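Local structure of YCAC GENE product (Escherichia coli, 1YAC) at the interface of chains A and B and the interface of chains A and C. The protein is an octameric hydrolase of the isochorismatase-like family, built as a three-layer alpha-beta-alpha sandwich, whose substrate cannot be read from the fold alone. Coordinates in Å, arbitrary orientation; residue numbers count along the deposited sequence, not the author numbering. Chains: chain A/B/C, YCAC GENE product.

Contact 1: the interface of chains A and B. Residues chain A 22, 25, 69; chain B 196.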
# COMPACT_ATOMS: atom_id res chain seq x y z
N ALA A 22 -22.60 -1.86 -17.64
CA ALA A 22 -21.83 -0.65 -17.87
C ALA A 22 -21.83 0.34 -16.71
O ALA A 22 -20.78 0.85 -16.33
CB ALA A 22 -22.26 0.03 -19.15
N LEU A 25 -20.23 -1.27 -13.41
CA LEU A 25 -18.78 -1.41 -13.43
C LEU A 25 -18.08 -0.17 -12.87
O LEU A 25 -16.94 -0.27 -12.42
CB LEU A 25 -18.25 -1.73 -14.83
CG LEU A 25 -18.57 -3.13 -15.38
CD1 LEU A 25 -17.86 -3.36 -16.70
CD2 LEU A 25 -18.14 -4.17 -14.40
N VAL A 69 -22.37 -5.27 -20.54
CA VAL A 69 -21.27 -4.88 -21.42
C VAL A 69 -21.43 -5.64 -22.74
O VAL A 69 -21.65 -6.86 -22.74
CB VAL A 69 -19.89 -5.11 -20.78
CG1 VAL A 69 -19.72 -4.21 -19.57
CG2 VAL A 69 -19.70 -6.58 -20.39
N ASN B 196 -17.51 2.36 -20.84
CA ASN B 196 -18.78 2.10 -20.13
C ASN B 196 -19.73 3.29 -20.20
O ASN B 196 -20.95 3.14 -20.38
CB ASN B 196 -18.50 1.71 -18.67
CG ASN B 196 -17.84 0.33 -18.54
OD1 ASN B 196 -18.01 -0.53 -19.40
ND2 ASN B 196 -17.08 0.14 -17.48

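Contact 2: the interface of chains A and B. Residues chain A 196, 199-200, 203; chain B 22-23, 66-67.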
# COMPACT_ATOMS: atom_id res chain seq x y z
N ASN A 196 4.33 -12.59 -23.88
CA ASN A 196 5.73 -12.20 -24.09
C ASN A 196 6.65 -13.44 -24.17
O ASN A 196 7.56 -13.51 -25.01
CB ASN A 196 6.20 -11.23 -23.01
CG ASN A 196 5.53 -9.87 -23.14
OD1 ASN A 196 5.07 -9.50 -24.22
ND2 ASN A 196 5.46 -9.13 -22.04
N THR A 199 6.08 -14.93 -27.55
CA THR A 199 6.74 -14.15 -28.58
C THR A 199 8.22 -14.52 -28.65
O THR A 199 8.73 -14.86 -29.71
CB THR A 199 6.61 -12.63 -28.30
OG1 THR A 199 5.22 -12.27 -28.33
CG2 THR A 199 7.35 -11.81 -29.35
N SER A 200 8.92 -14.48 -27.52
CA SER A 200 10.34 -14.81 -27.52
C SER A 200 10.58 -16.24 -28.01
O SER A 200 11.43 -16.47 -28.89
CB SER A 200 10.94 -14.61 -26.13
OG SER A 200 10.92 -13.24 -25.76
N THR A 203 9.83 -16.57 -31.89
CA THR A 203 10.79 -15.99 -32.82
C THR A 203 12.10 -16.75 -32.81
O THR A 203 12.85 -16.73 -33.78
CB THR A 203 11.05 -14.47 -32.57
OG1 THR A 203 11.94 -14.31 -31.47
CG2 THR A 203 9.76 -13.75 -32.26
N ALA B 22 9.78 -8.11 -25.80
CA ALA B 22 9.16 -9.22 -25.07
C ALA B 22 9.91 -9.66 -23.80
O ALA B 22 9.28 -9.88 -22.75
CB ALA B 22 8.95 -10.39 -26.01
N GLY B 23 11.23 -9.78 -23.88
CA GLY B 23 12.01 -10.20 -22.73
C GLY B 23 12.08 -9.08 -21.69
O GLY B 23 11.72 -9.27 -20.53
N GLY B 66 14.96 -10.16 -26.25
CA GLY B 66 13.82 -10.50 -27.07
C GLY B 66 13.43 -9.51 -28.14
O GLY B 66 13.94 -8.38 -28.18
N PRO B 67 12.49 -9.90 -29.00
CA PRO B 67 12.00 -9.07 -30.10
C PRO B 67 11.06 -7.98 -29.66
O PRO B 67 10.55 -8.00 -28.54
CB PRO B 67 11.28 -10.08 -30.98
CG PRO B 67 10.71 -11.05 -29.99
CD PRO B 67 11.83 -11.23 -28.99

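Contact 3: the interface of chains A and C. Residues chain A 23-24, 26-27, 64; chain C 193-194, 197.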
# COMPACT_ATOMS: atom_id res chain seq x y z
N GLY A 23 -23.01 0.62 -16.17
CA GLY A 23 -23.12 1.54 -15.06
C GLY A 23 -22.51 0.94 -13.80
O GLY A 23 -21.65 1.55 -13.16
N LEU A 24 -22.89 -0.30 -13.50
CA LEU A 24 -22.39 -0.99 -12.30
C LEU A 24 -20.87 -1.15 -12.26
O LEU A 24 -20.27 -1.18 -11.17
CB LEU A 24 -23.10 -2.34 -12.12
CG LEU A 24 -24.61 -2.25 -11.82
CD1 LEU A 24 -25.22 -3.67 -11.76
CD2 LEU A 24 -24.84 -1.52 -10.49
N SER A 26 -18.75 0.98 -12.87
CA SER A 26 -18.12 2.20 -12.32
C SER A 26 -18.01 2.11 -10.79
O SER A 26 -17.21 2.81 -10.17
CB SER A 26 -18.86 3.48 -12.74
OG SER A 26 -20.12 3.62 -12.11
N LEU A 27 -18.83 1.25 -10.18
CA LEU A 27 -18.81 1.04 -8.73
C LEU A 27 -17.64 0.14 -8.30
O LEU A 27 -17.25 0.11 -7.13
CB LEU A 27 -20.13 0.42 -8.26
CG LEU A 27 -21.41 1.22 -8.50
CD1 LEU A 27 -22.59 0.46 -7.91
CD2 LEU A 27 -21.32 2.59 -7.89
N PRO A 64 -29.98 3.54 -14.21
CA PRO A 64 -28.58 3.87 -13.94
C PRO A 64 -27.63 2.68 -14.06
O PRO A 64 -26.47 2.84 -14.44
CB PRO A 64 -28.63 4.39 -12.50
CG PRO A 64 -30.01 4.94 -12.39
CD PRO A 64 -30.84 3.91 -13.08
N ASP C 193 -20.57 7.29 -6.68
CA ASP C 193 -20.56 6.69 -8.01
C ASP C 193 -21.97 6.41 -8.52
O ASP C 193 -22.28 6.65 -9.69
CB ASP C 193 -19.72 5.40 -8.03
CG ASP C 193 -18.21 5.66 -7.80
OD1 ASP C 193 -17.67 6.66 -8.33
OD2 ASP C 193 -17.58 4.85 -7.10
N TYR C 194 -22.84 5.93 -7.63
CA TYR C 194 -24.21 5.62 -8.01
C TYR C 194 -24.98 6.91 -8.27
O TYR C 194 -25.75 7.00 -9.23
CB TYR C 194 -24.92 4.81 -6.93
CG TYR C 194 -26.13 4.10 -7.51
CD1 TYR C 194 -25.96 3.03 -8.38
CD2 TYR C 194 -27.43 4.54 -7.24
CE1 TYR C 194 -27.04 2.41 -8.98
CE2 TYR C 194 -28.54 3.91 -7.84
CZ TYR C 194 -28.32 2.84 -8.71
OH TYR C 194 -29.36 2.17 -9.31
N LEU C 197 -24.26 8.09 -11.71
CA LEU C 197 -24.97 7.31 -12.71
C LEU C 197 -26.41 7.81 -12.81
O LEU C 197 -26.98 7.86 -13.91
CB LEU C 197 -24.99 5.82 -12.33
CG LEU C 197 -23.65 5.08 -12.39
CD1 LEU C 197 -23.86 3.67 -11.99
CD2 LEU C 197 -23.09 5.09 -13.78
O HOH W 1 -17.58 2.55 -5.63
O HOH W 2 -20.40 6.52 -11.76

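Contact 1: the interface of chains A and B
A:Ala22, in a loop but with helix-like torsions (phi -51°, psi -47°), turns its carbonyl towards one residue of the helix 192-204 of the partner, B:Asn196. The carbonyl oxygen O of A:Ala22 lies 3.4 Å from CB of B:Asn196, a van der Waals contact against the root of the side chain. The methyl CB of A:Ala22 in turn comes within 3.6 Å of the main-chain O of B:Asn196, so the two residues engage at two points. From this footing the asparagine reaches over A:Leu25. Its CG stands beside the backbone N and opposite the carbonyl carbon (chi1 -69°), which carries the terminal amide onto the leucine. The two side chains cross at about a right angle, with ND2 of B:Asn196 3.4 Å from CB of A:Leu25 and 3.7 Å from its methyl CD1. OD1 of B:Asn196 lies between two methyls, 3.9 Å from CD1 of A:Leu25 and 4.1 Å from CG1 of A:Val69. Both ends of the amide thus lie against the leucine, with the valine methyl beside OD1. In the fold, A:Ala22 follows strand 13-18, and the C-terminal helix of B rests on two separate segments of chain A, the stretch through the 3-10 helix 24-27 and the loop just before helix 70-75.

Contact 2: the interface of chains A and B
B:Pro67 fits its ring against one face of the C-terminal helix 192-204 of chain A, a contact between two subunits of the isochorismatase-like hydrolase family. At the base of the ring, CB of B:Pro67 comes 4.2 Å from the methyl CG2 of A:Thr203. Farther out, the ring carbon CG of B:Pro67 enters the gap between two threonines, 3.5 Å from CG2 of A:Thr199 and 3.7 Å from CG2 of A:Thr203. Where the ring returns to its nitrogen, CD of B:Pro67 has OG of A:Ser200 beside it at 3.9 Å, and OG1 of A:Thr203 borders both CG and CD. The methyl of A:Thr199 points away from its own backbone N while its hydroxyl takes the position beside that N (chi1 -62°), and this presents carbon to the proline. A:Thr203 instead places its hydroxyl between backbone N and carbonyl carbon (chi1 78°), where both OG1 and CG2 border the ring. The hydroxyl OG of A:Ser200 also meets the methyl CB of B:Ala22 at 3.5 Å, and makes a weak hydrogen bond to the carbonyl of A:Asn196 one helical turn earlier. CG2 of A:Thr199 touches that same alanine methyl at 4.0 Å, while B:Gly23 and B:Gly66 contribute main chain at the margin.

Contact 3: the interface of chains A and C
Apolar contact begins with A:Leu27 and C:Asp193, whose side chains slide past each other in opposite directions. The methyl CD2 of A:Leu27 lies 3.2 Å from CB of C:Asp193, a tight approach to the methylene rather than the carboxylate. One turn along the same helix, C:Leu197 sets its methyl CD2 3.8 Å from CA of A:Gly23. The root of this leucine packs on A:Pro64, with CB of C:Leu197 3.9 Å from CB of the proline. C:Tyr194, its ring carried away from its backbone N (chi1 -160°), brings the phenol OH over to 4.0 Å from CB of A:Pro64, the two side chains meeting at a slant. Of a different kind is the other methyl of the leucine, CD1 of C:Leu197, which lies against a main-chain carbonyl, 3.3 Å from O of A:Gly23.

Two waters carry polar links across the patch. One joins the main-chain O of A:Leu27 to the carboxylate of C:Asp193, 2.7 Å from its OD2. A second bridges the hydroxyl OG of A:Ser26 and the backbone O of C:Asp193, at 2.9 Å from that OG. Within chain A, OG of A:Ser26 gives a hydrogen bond of 2.8 Å to O of A:Gly23, nearly in line with the carbonyl (161°), which fixes the hydroxyl beside the C:Leu197 methyls. Together, leucine packing and water bridges seat the start of the C-terminal helix of C on chain A, probably helping to hold the octamer together.

Contact 1 and contact 3 are neighbours, the centres of their C-alpha atoms about 9 Å apart, whereas contact 2 lies about 33 Å from contact 1 and 39 Å from contact 3. The stretch 22-27 of chain A serves both neighbours, receiving helix 192-204 of B on one side and the same helix of C on the other. Contacts 1 and 2 belong to one two-fold interface, with Asn196 and Ala22 changing chains between them, so each of A and B lays its C-terminal helix against the loop around Ala22 of the other. One segment thus meets two different partners, tying separate subunit interfaces together within the octamer.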